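Local coordinates for protein glucosamine-6-phosphate deaminase (Thermotoga maritima, PDB 1J5X) that belongs to the SIS-domain family of alpha/beta proteins, built from parallel beta-sheets packed between layers of helices, at residues Leu56-Gly61 and Ala104-Arg109; Tyr72-Val77 and Met172-Lys177; Pro194-Ile199 and Thr312-Ile317; Gly253-Val258 and Glu284-Thr289. All blocks are in the same frame, centred on the assembly; numbering follows the deposited sequence.

Contact 1. Residues Leu56-Gly61 and Ala104-Arg109; sequences LFVGCG and AFLFSR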
# COMPACT_ATOMS: atom_id res chain seq x y z
N LEU A 56 15.88 3.14 6.80
CA LEU A 56 15.25 3.79 5.66
C LEU A 56 14.43 2.77 4.82
O LEU A 56 14.75 1.58 4.79
CB LEU A 56 16.32 4.36 4.73
CG LEU A 56 17.43 5.22 5.36
CD1 LEU A 56 18.27 5.84 4.21
CD2 LEU A 56 16.83 6.29 6.20
N PHE A 57 13.38 3.28 4.16
CA PHE A 57 12.51 2.48 3.30
C PHE A 57 12.48 3.31 2.03
O PHE A 57 12.02 4.44 2.03
CB PHE A 57 11.15 2.35 3.95
CG PHE A 57 11.22 1.54 5.23
CD1 PHE A 57 11.53 2.17 6.46
CD2 PHE A 57 11.04 0.18 5.19
CE1 PHE A 57 11.65 1.40 7.64
CE2 PHE A 57 11.15 -0.61 6.35
CZ PHE A 57 11.46 0.01 7.58
N VAL A 58 12.98 2.74 0.91
CA VAL A 58 13.17 3.58 -0.29
C VAL A 58 12.53 2.91 -1.51
O VAL A 58 12.79 1.74 -1.73
CB VAL A 58 14.72 3.69 -0.54
CG1 VAL A 58 15.03 4.49 -1.81
CG2 VAL A 58 15.41 4.36 0.72
N GLY A 59 11.74 3.65 -2.28
CA GLY A 59 11.11 2.99 -3.43
C GLY A 59 10.40 4.00 -4.31
O GLY A 59 10.43 5.17 -3.97
N CYS A 60 9.78 3.55 -5.41
CA CYS A 60 9.06 4.41 -6.36
C CYS A 60 7.63 3.98 -6.60
O CYS A 60 7.35 2.76 -6.65
CB CYS A 60 9.74 4.41 -7.75
SG CYS A 60 11.49 4.90 -7.72
N GLY A 61 6.74 4.97 -6.73
CA GLY A 61 5.33 4.68 -7.05
C GLY A 61 4.68 3.82 -5.98
O GLY A 61 4.78 4.15 -4.76
N ALA A 104 18.90 0.06 5.02
CA ALA A 104 17.93 0.60 4.06
C ALA A 104 17.22 -0.52 3.33
O ALA A 104 17.86 -1.43 2.81
CB ALA A 104 18.64 1.49 3.05
N PHE A 105 15.90 -0.48 3.33
CA PHE A 105 15.13 -1.47 2.58
C PHE A 105 14.86 -0.75 1.25
O PHE A 105 14.30 0.35 1.20
CB PHE A 105 13.77 -1.80 3.22
CG PHE A 105 13.86 -2.66 4.47
CD1 PHE A 105 14.32 -2.13 5.69
CD2 PHE A 105 13.40 -3.97 4.43
CE1 PHE A 105 14.31 -2.94 6.86
CE2 PHE A 105 13.38 -4.76 5.58
CZ PHE A 105 13.84 -4.23 6.79
N LEU A 106 15.27 -1.39 0.15
CA LEU A 106 15.08 -0.85 -1.22
C LEU A 106 13.98 -1.71 -1.92
O LEU A 106 14.08 -2.94 -1.92
CB LEU A 106 16.41 -0.96 -2.00
CG LEU A 106 17.57 0.01 -1.77
CD1 LEU A 106 17.33 1.28 -2.49
CD2 LEU A 106 17.79 0.24 -0.27
N PHE A 107 12.94 -1.09 -2.46
CA PHE A 107 11.84 -1.81 -3.08
C PHE A 107 11.75 -1.60 -4.59
O PHE A 107 11.72 -0.47 -5.05
CB PHE A 107 10.49 -1.34 -2.52
CG PHE A 107 10.33 -1.51 -1.03
CD1 PHE A 107 10.96 -0.64 -0.15
CD2 PHE A 107 9.55 -2.57 -0.52
CE1 PHE A 107 10.82 -0.82 1.24
CE2 PHE A 107 9.39 -2.77 0.88
CZ PHE A 107 10.03 -1.89 1.77
N SER A 108 11.69 -2.69 -5.32
CA SER A 108 11.49 -2.58 -6.80
C SER A 108 10.96 -3.98 -7.15
O SER A 108 11.71 -4.95 -7.08
CB SER A 108 12.82 -2.34 -7.55
OG SER A 108 12.52 -2.49 -8.98
N ARG A 109 9.70 -4.04 -7.49
CA ARG A 109 9.04 -5.31 -7.82
C ARG A 109 9.83 -6.04 -8.91
O ARG A 109 10.20 -7.20 -8.73
CB ARG A 109 7.64 -5.03 -8.30
CG ARG A 109 6.87 -6.31 -8.74
CD ARG A 109 5.42 -5.97 -9.06
NE ARG A 109 5.27 -4.88 -10.03
CZ ARG A 109 4.22 -4.75 -10.84
NH1 ARG A 109 3.24 -5.63 -10.81
NH2 ARG A 109 4.11 -3.68 -11.63
O HOH W 1 10.38 1.10 -6.71

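Contact 2. Residues Tyr72-Val77 and Met172-Lys177; sequences YYFERV and MFLADK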
# COMPACT_ATOMS: atom_id res chain seq x y z
N TYR A 72 5.96 3.51 8.91
CA TYR A 72 5.16 3.88 10.12
C TYR A 72 5.12 2.68 11.07
O TYR A 72 5.31 2.80 12.29
CB TYR A 72 3.69 4.19 9.81
CG TYR A 72 3.37 5.53 9.20
CD1 TYR A 72 3.30 6.67 9.98
CD2 TYR A 72 3.09 5.65 7.86
CE1 TYR A 72 2.98 7.91 9.44
CE2 TYR A 72 2.76 6.84 7.30
CZ TYR A 72 2.70 7.98 8.09
OH TYR A 72 2.35 9.19 7.53
N TYR A 73 4.81 1.50 10.52
CA TYR A 73 4.69 0.31 11.37
C TYR A 73 5.99 -0.07 12.08
O TYR A 73 5.98 -0.48 13.26
CB TYR A 73 4.17 -0.86 10.54
CG TYR A 73 3.59 -1.98 11.38
CD1 TYR A 73 2.39 -1.81 12.07
CD2 TYR A 73 4.25 -3.19 11.51
CE1 TYR A 73 1.87 -2.83 12.89
CE2 TYR A 73 3.74 -4.21 12.31
CZ TYR A 73 2.55 -4.03 13.01
OH TYR A 73 2.07 -5.00 13.87
N PHE A 74 7.10 -0.01 11.36
CA PHE A 74 8.39 -0.30 12.01
C PHE A 74 8.71 0.63 13.17
O PHE A 74 9.17 0.18 14.24
CB PHE A 74 9.55 -0.20 11.01
CG PHE A 74 9.95 -1.53 10.48
CD1 PHE A 74 9.06 -2.27 9.72
CD2 PHE A 74 11.25 -2.03 10.71
CE1 PHE A 74 9.44 -3.48 9.18
CE2 PHE A 74 11.64 -3.25 10.18
CZ PHE A 74 10.75 -3.98 9.42
N GLU A 75 8.48 1.91 12.96
CA GLU A 75 8.72 2.86 14.03
C GLU A 75 7.76 2.54 15.19
O GLU A 75 8.15 2.60 16.36
CB GLU A 75 8.44 4.29 13.58
CG GLU A 75 8.67 5.28 14.70
CD GLU A 75 8.53 6.78 14.29
OE1 GLU A 75 7.69 7.13 13.43
OE2 GLU A 75 9.25 7.61 14.88
N ARG A 76 6.54 2.20 14.86
CA ARG A 76 5.51 1.90 15.88
C ARG A 76 5.86 0.66 16.72
O ARG A 76 5.80 0.67 17.97
CB ARG A 76 4.14 1.67 15.21
CG ARG A 76 2.98 1.43 16.20
CD ARG A 76 1.63 1.19 15.54
NE ARG A 76 1.22 2.27 14.63
CZ ARG A 76 0.76 3.46 15.02
NH1 ARG A 76 0.65 3.75 16.33
NH2 ARG A 76 0.42 4.39 14.10
N VAL A 77 6.21 -0.42 16.06
CA VAL A 77 6.48 -1.63 16.83
C VAL A 77 7.90 -1.84 17.28
O VAL A 77 8.12 -2.52 18.31
CB VAL A 77 5.97 -2.93 16.12
CG1 VAL A 77 4.49 -2.75 15.70
CG2 VAL A 77 6.84 -3.27 14.93
N MSE A 172 5.42 -6.50 8.00
CA MSE A 172 4.78 -6.18 9.32
C MSE A 172 5.05 -7.37 10.24
O MSE A 172 5.45 -7.23 11.41
CB MSE A 172 3.30 -5.98 9.13
CG MSE A 172 3.02 -4.71 8.38
SE MSE A 172 1.09 -4.45 8.13
CE MSE A 172 0.63 -3.80 9.92
N PHE A 173 4.80 -8.57 9.72
CA PHE A 173 5.02 -9.79 10.52
C PHE A 173 6.47 -9.89 10.98
O PHE A 173 6.76 -10.19 12.17
CB PHE A 173 4.55 -11.01 9.66
CG PHE A 173 4.68 -12.36 10.35
CD1 PHE A 173 5.90 -13.01 10.41
CD2 PHE A 173 3.57 -12.96 10.90
CE1 PHE A 173 6.03 -14.27 11.00
CE2 PHE A 173 3.70 -14.26 11.51
CZ PHE A 173 4.91 -14.88 11.55
N LEU A 174 7.40 -9.64 10.09
CA LEU A 174 8.82 -9.65 10.44
C LEU A 174 9.17 -8.62 11.56
O LEU A 174 9.98 -8.89 12.50
CB LEU A 174 9.64 -9.32 9.18
CG LEU A 174 11.17 -9.27 9.28
CD1 LEU A 174 11.85 -9.30 7.94
CD2 LEU A 174 11.54 -8.00 9.87
N ALA A 175 8.60 -7.44 11.47
CA ALA A 175 8.89 -6.44 12.51
C ALA A 175 8.41 -6.94 13.88
O ALA A 175 9.14 -6.80 14.89
CB ALA A 175 8.17 -5.12 12.21
N ASP A 176 7.20 -7.48 13.92
CA ASP A 176 6.70 -7.94 15.20
C ASP A 176 7.56 -9.11 15.71
O ASP A 176 7.82 -9.21 16.92
CB ASP A 176 5.26 -8.35 15.10
CG ASP A 176 4.32 -7.15 15.07
OD1 ASP A 176 4.51 -6.22 15.93
OD2 ASP A 176 3.39 -7.11 14.23
N LYS A 177 7.97 -10.00 14.82
CA LYS A 177 8.82 -11.12 15.29
C LYS A 177 10.12 -10.59 15.87
O LYS A 177 10.63 -11.09 16.91
CB LYS A 177 9.14 -12.12 14.13
CG LYS A 177 8.01 -12.99 13.72
CD LYS A 177 7.55 -13.86 14.94
CE LYS A 177 6.59 -14.98 14.49
NZ LYS A 177 5.97 -15.77 15.66

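Contact 3. Residues Pro194-Ile199 and Thr312-Ile317; sequences PEFFDI and TVPAQI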
# COMPACT_ATOMS: atom_id res chain seq x y z
N PRO A 194 -10.81 -13.87 2.42
CA PRO A 194 -11.83 -14.20 1.40
C PRO A 194 -13.16 -13.49 1.65
O PRO A 194 -13.76 -12.88 0.75
CB PRO A 194 -11.94 -15.73 1.50
CG PRO A 194 -10.52 -16.17 1.95
CD PRO A 194 -10.08 -15.07 2.91
N GLU A 195 -13.65 -13.56 2.89
CA GLU A 195 -14.90 -12.90 3.21
C GLU A 195 -14.74 -11.38 3.03
O GLU A 195 -15.63 -10.69 2.53
CB GLU A 195 -15.32 -13.22 4.67
CG GLU A 195 -16.50 -12.40 5.19
CD GLU A 195 -17.04 -12.90 6.55
OE1 GLU A 195 -16.35 -13.70 7.23
OE2 GLU A 195 -18.14 -12.47 6.94
N PHE A 196 -13.60 -10.86 3.45
CA PHE A 196 -13.35 -9.40 3.33
C PHE A 196 -13.48 -8.99 1.87
O PHE A 196 -14.12 -7.97 1.53
CB PHE A 196 -11.92 -9.05 3.82
CG PHE A 196 -11.59 -7.58 3.71
CD1 PHE A 196 -12.34 -6.62 4.40
CD2 PHE A 196 -10.48 -7.13 2.95
CE1 PHE A 196 -11.99 -5.27 4.34
CE2 PHE A 196 -10.15 -5.77 2.90
CZ PHE A 196 -10.88 -4.87 3.58
N PHE A 197 -12.88 -9.79 1.01
CA PHE A 197 -12.88 -9.55 -0.43
C PHE A 197 -14.31 -9.60 -0.99
O PHE A 197 -14.76 -8.67 -1.67
CB PHE A 197 -11.99 -10.58 -1.11
CG PHE A 197 -12.00 -10.48 -2.63
CD1 PHE A 197 -13.02 -11.08 -3.38
CD2 PHE A 197 -11.01 -9.75 -3.30
CE1 PHE A 197 -13.07 -10.93 -4.80
CE2 PHE A 197 -11.05 -9.59 -4.69
CZ PHE A 197 -12.07 -10.18 -5.45
N ASP A 198 -15.05 -10.66 -0.64
CA ASP A 198 -16.41 -10.79 -1.14
C ASP A 198 -17.32 -9.67 -0.65
O ASP A 198 -18.13 -9.19 -1.41
CB ASP A 198 -16.99 -12.20 -0.78
CG ASP A 198 -16.19 -13.36 -1.40
OD1 ASP A 198 -15.49 -13.17 -2.42
OD2 ASP A 198 -16.27 -14.49 -0.87
N ILE A 199 -17.19 -9.25 0.61
CA ILE A 199 -18.01 -8.16 1.10
C ILE A 199 -17.63 -6.89 0.31
O ILE A 199 -18.51 -6.08 -0.08
CB ILE A 199 -17.78 -7.88 2.65
CG1 ILE A 199 -18.36 -9.06 3.48
CG2 ILE A 199 -18.40 -6.53 3.05
CD1 ILE A 199 -18.00 -9.06 5.00
N THR A 312 -5.91 -2.07 1.11
CA THR A 312 -5.94 -1.47 -0.26
C THR A 312 -6.87 -2.32 -1.16
O THR A 312 -7.19 -1.93 -2.28
CB THR A 312 -4.55 -1.33 -0.94
OG1 THR A 312 -3.95 -2.60 -1.18
CG2 THR A 312 -3.62 -0.47 -0.05
N VAL A 313 -7.31 -3.46 -0.69
CA VAL A 313 -8.19 -4.31 -1.51
C VAL A 313 -9.47 -3.58 -1.97
O VAL A 313 -9.84 -3.63 -3.15
CB VAL A 313 -8.55 -5.61 -0.74
CG1 VAL A 313 -9.65 -6.40 -1.48
CG2 VAL A 313 -7.33 -6.48 -0.62
N PRO A 314 -10.17 -2.91 -1.07
CA PRO A 314 -11.37 -2.20 -1.52
C PRO A 314 -11.06 -1.22 -2.68
O PRO A 314 -11.79 -1.15 -3.65
CB PRO A 314 -11.81 -1.46 -0.28
CG PRO A 314 -11.43 -2.43 0.85
CD PRO A 314 -10.03 -2.84 0.42
N ALA A 315 -9.97 -0.45 -2.56
CA ALA A 315 -9.63 0.50 -3.63
C ALA A 315 -9.19 -0.19 -4.93
O ALA A 315 -9.47 0.32 -6.01
CB ALA A 315 -8.51 1.51 -3.12
N GLN A 316 -8.54 -1.36 -4.84
CA GLN A 316 -8.17 -2.10 -6.07
C GLN A 316 -9.47 -2.55 -6.77
O GLN A 316 -9.54 -2.57 -7.97
CB GLN A 316 -7.42 -3.36 -5.73
CG GLN A 316 -6.03 -3.17 -5.11
CD GLN A 316 -5.48 -4.50 -4.60
OE1 GLN A 316 -5.67 -5.50 -5.22
NE2 GLN A 316 -4.78 -4.49 -3.47
N ILE A 317 -10.47 -2.97 -5.98
CA ILE A 317 -11.75 -3.39 -6.53
C ILE A 317 -12.50 -2.18 -7.10
O ILE A 317 -13.14 -2.27 -8.16
CB ILE A 317 -12.61 -4.15 -5.43
CG1 ILE A 317 -11.95 -5.49 -5.13
CG2 ILE A 317 -14.09 -4.31 -5.88
CD1 ILE A 317 -12.61 -6.26 -3.90

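Contact 4. Residues Gly253-Val258 and Glu284-Thr289; sequences GPKALV and ESLGAT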
# COMPACT_ATOMS: atom_id res chain seq x y z
N GLY A 253 -9.18 22.55 3.83
CA GLY A 253 -8.99 22.99 2.46
C GLY A 253 -9.44 22.09 1.36
O GLY A 253 -10.26 22.51 0.51
N PRO A 254 -8.96 20.84 1.35
CA PRO A 254 -9.30 19.87 0.32
C PRO A 254 -10.80 19.68 0.09
O PRO A 254 -11.18 19.45 -1.06
CB PRO A 254 -8.64 18.58 0.81
CG PRO A 254 -7.41 19.12 1.56
CD PRO A 254 -8.06 20.23 2.35
N LYS A 255 -11.61 19.82 1.14
CA LYS A 255 -13.05 19.51 0.94
C LYS A 255 -13.75 20.59 0.09
O LYS A 255 -14.94 20.48 -0.27
CB LYS A 255 -13.74 19.34 2.26
CG LYS A 255 -13.67 20.55 3.14
CD LYS A 255 -14.75 20.49 4.22
CE LYS A 255 -14.66 21.72 5.08
NZ LYS A 255 -15.71 21.84 6.18
N ALA A 256 -13.02 21.65 -0.23
CA ALA A 256 -13.62 22.67 -1.09
C ALA A 256 -14.08 22.02 -2.41
O ALA A 256 -15.05 22.51 -3.05
CB ALA A 256 -12.57 23.81 -1.40
N LEU A 257 -13.42 20.95 -2.84
CA LEU A 257 -13.79 20.30 -4.10
C LEU A 257 -14.99 19.40 -4.02
O LEU A 257 -15.47 18.90 -5.06
CB LEU A 257 -12.69 19.42 -4.62
CG LEU A 257 -11.43 20.07 -5.11
CD1 LEU A 257 -10.52 19.00 -5.61
CD2 LEU A 257 -11.77 21.05 -6.23
N VAL A 258 -15.48 19.17 -2.82
CA VAL A 258 -16.57 18.20 -2.72
C VAL A 258 -17.89 18.64 -3.36
O VAL A 258 -18.34 19.76 -3.15
CB VAL A 258 -16.95 17.84 -1.27
CG1 VAL A 258 -18.14 16.81 -1.30
CG2 VAL A 258 -15.74 17.16 -0.54
N GLU A 284 -21.14 14.15 3.59
CA GLU A 284 -22.39 13.74 2.95
C GLU A 284 -23.28 14.97 2.71
O GLU A 284 -23.92 15.10 1.66
CB GLU A 284 -23.11 12.68 3.86
CG GLU A 284 -22.58 11.24 3.62
CD GLU A 284 -23.12 10.18 4.60
OE1 GLU A 284 -23.68 10.57 5.61
OE2 GLU A 284 -22.95 8.96 4.33
N SER A 285 -23.29 15.88 3.66
CA SER A 285 -24.12 17.07 3.52
C SER A 285 -23.61 17.99 2.43
O SER A 285 -24.33 18.92 2.02
CB SER A 285 -24.21 17.81 4.85
OG SER A 285 -23.02 18.57 5.10
N LEU A 286 -22.39 17.75 1.94
CA LEU A 286 -21.83 18.57 0.89
C LEU A 286 -21.98 17.85 -0.43
O LEU A 286 -21.56 18.37 -1.47
CB LEU A 286 -20.34 18.83 1.16
CG LEU A 286 -20.07 19.51 2.50
CD1 LEU A 286 -18.55 19.67 2.71
CD2 LEU A 286 -20.77 20.85 2.54
N GLY A 287 -22.54 16.64 -0.41
CA GLY A 287 -22.73 15.94 -1.66
C GLY A 287 -21.94 14.68 -1.90
O GLY A 287 -22.17 13.95 -2.85
N ALA A 288 -20.98 14.39 -1.05
CA ALA A 288 -20.19 13.18 -1.27
C ALA A 288 -20.90 11.88 -0.91
O ALA A 288 -21.80 11.87 -0.11
CB ALA A 288 -18.89 13.25 -0.42
N THR A 289 -20.43 10.81 -1.51
CA THR A 289 -20.87 9.47 -1.17
C THR A 289 -19.69 9.01 -0.26
O THR A 289 -18.53 9.09 -0.68
CB THR A 289 -20.87 8.57 -2.39
OG1 THR A 289 -21.89 9.02 -3.31
CG2 THR A 289 -21.12 7.16 -2.00

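Contact 1. Residues Leu56-Gly61 and Ala104-Arg109
Phe57 and Phe105 lie side by side on one face of a parallel sheet, their ring planes near parallel at 12° but strongly offset, with the Phe57 and Phe105 centroids 5.0 Å apart. From the base outward, CB of Phe57 passes 4.2 Å from Phe107 CE1, and CD2 of Phe57 lies 3.9 Å from Phe105 CB. The next atom, Phe57 CE2, sits over a face of the Phe105 ring, off centre and 3.6 Å from Phe105 CD1. At the tip, Phe57 CZ is 4.0 Å from that same Phe105 CD1. Phe107 meets the Phe57 ring edge to edge, and Val58 O lies in the plane of the Phe107 ring, at its edge. The other face of the sheet pairs Leu56 with Ala104 and Val58 CG1 with Leu106 CD1. Backbone bonds from Phe105 N to Leu56 O, Val58 N to Phe105 O and Phe107 N to Val58 O join the strands. Beyond them a water continues the link, accepting from Cys60 N at 2.8 Å and donating to Phe107 O at 2.6 Å. Strand 54-59 also pairs with strand 81-86 through Ile85, so both its edges are used. Helices 62-78 and 162-179 cover the phenylalanine face through Ala67, Ile70 and Leu171, while Leu123 and Val116 of helix 114-125 pack on the Leu56, Ala104 and Leu106 face.

Contact 2. Residues Tyr72-Val77 and Met172-Lys177
Tyr73, with CG anti to the backbone N (chi1 -161°), extends across to selenomethionine Met172, whose chain bends at chi3 (78°) and lays its methyl on the Tyr73 ring. Met172 CE rests over one ring face, 3.4 Å from the Tyr73 ring centroid, in a close CH-pi contact, with SE farther from the ring in a Met-aromatic contact. Val77 CG1, from Tyr73's own helix, covers the opposite face, so the phenol is held between two aliphatic groups. A second CH-pi contact lies alongside: Ala175 CB stands over a face of the Phe74 ring, 3.9 Å from its centroid. The same Ala175 CB touches Val77 CG2 at 3.5 Å, fitting between Phe74 and Val77, and Leu174 CD2 comes to Phe74 CZ. The axes of helical segments 72-77 and 172-177 come within 9.6 Å, nearly parallel. Phe186 of helix 184-205 touches Tyr73, Met172 and Asp176. The one polar link is a short hydrogen bond of 2.5 Å from Tyr73 OH to the syn lone pair of Asp176 OD2. The carboxylate plane stands 89° from the ring. Asp176 OD1 is bonded by Asn181 ND2, so each oxygen of this buried group has a donor; the two bonds would be expected to stabilise a charged carboxylate inside an otherwise apolar interface.

Contact 3. Residues Pro194-Ile199 and Thr312-Ile317
Phe197 offers a ring face to Ile317, whose CD1 lies over it 4.1 Å from the Phe197 ring centroid and 26° off the normal, a CH-pi contact. The closest approach, Ile317 CD1 to Phe197 CE2 at 3.8 Å, puts the methyl toward that side of the ring, and the two side chains cross obliquely. Phe197 CG is anti to the backbone N (chi1 176°), which starts the ring outward toward helix 313-326. Phe196 CG is likewise anti to its backbone N, and Val313 touches both rings. Val313 CG1 is 4.0 Å from Phe197 CD2, whereas Val313 CB is 4.0 Å from Phe196 CE2, and the valine and Phe196 slide past each other in opposite directions. Phe196 also meets Pro314 at about a right angle: its CZ reaches Pro314 CG at 3.7 Å, and its CE2 lies 3.8 Å from Pro314 CD. No hydrogen bond joins the two segments; the contact is wholly apolar, between helical segments 194-199 and 313-317, whose axes approach to 10.2 Å and cross at -39°. Asp198 OD1 lies in plane at the edge of the Phe197 ring and is salt-bridged to Lys24. Helix 15-25 flanks Phe197 through Thr21 and Lys24, and Ile299, Val301 and Leu310 pack on Phe196. Farther along helix 184-205, Trp201 and Ile204 extend the packing on Ile317, while helix 222-238 touches Thr312 and Ala315 through Val226 and Ser230.

Contact 4. Residues Gly253-Val258 and Glu284-Thr289
Val258 points into the turn at Leu286-Ala288, where a Schellman motif ends helix 273-285 and leads into strand 289-293. Strand 262-267, this helix and strand 289-293 form a beta-alpha-beta crossover, and the short 3-10 turn of residues 254-257 packs beside the helix end. The CB atoms of Val258 and Leu286 are directed at the opposing segments, and between them one methyl does most of the work. Val258 CG1, anti to the backbone N (chi1 179°), approaches Leu286 CB at 3.9 Å and Ala288 CB at 3.7 Å. Leu286 is the more exposed partner; its other end, CD1, is crossed obliquely by the aliphatic part of Lys255, 4.2 Å from Lys255 CD. The lysine leaves its backbone with CG between N and the carbonyl carbon (chi1 60°) and then runs extended, so its methylenes pass the leucine while NZ goes on to a salt bridge with Glu282, on the same helix as the capped end. Tyr250, earlier in the same loop, touches both Lys255 and Val258. Gly287, with its positive phi, turns the chain out of the helix, and its N bonds back to Glu284 O at 2.9 Å; on the facing segment Val258 N bonds to Lys255 O at 2.9 Å. The valine methyl also packs against main-chain atoms of the turn: Val258 CG1 lies 3.8 Å from Leu286 O and 3.7 Å from Ala288 N.

Overall arrangement
Contacts 1 and 2 form one continuous core in the SIS-domain region. Strand 54-59 runs on into helix 62-78, and Phe57 CZ packs 3.6 Å from Phe74 CG, passing from sheet pairing to helix packing. Contact 3 is also buried but lies across the chain's centre from contact 1, its centre about 25 Å from that of contact 1; helix 184-205, which follows helix 162-179 of contact 2, supplies one side. Contact 4 is nested between the segments of contact 3, yet sits at the surface beside the second parallel sheet. Contact 1 combines backbone bonds with ring packing, a tyrosine-aspartate bond marks contact 2, contact 3 is purely apolar, and contact 4 sets a methyl against side-chain and main-chain atoms.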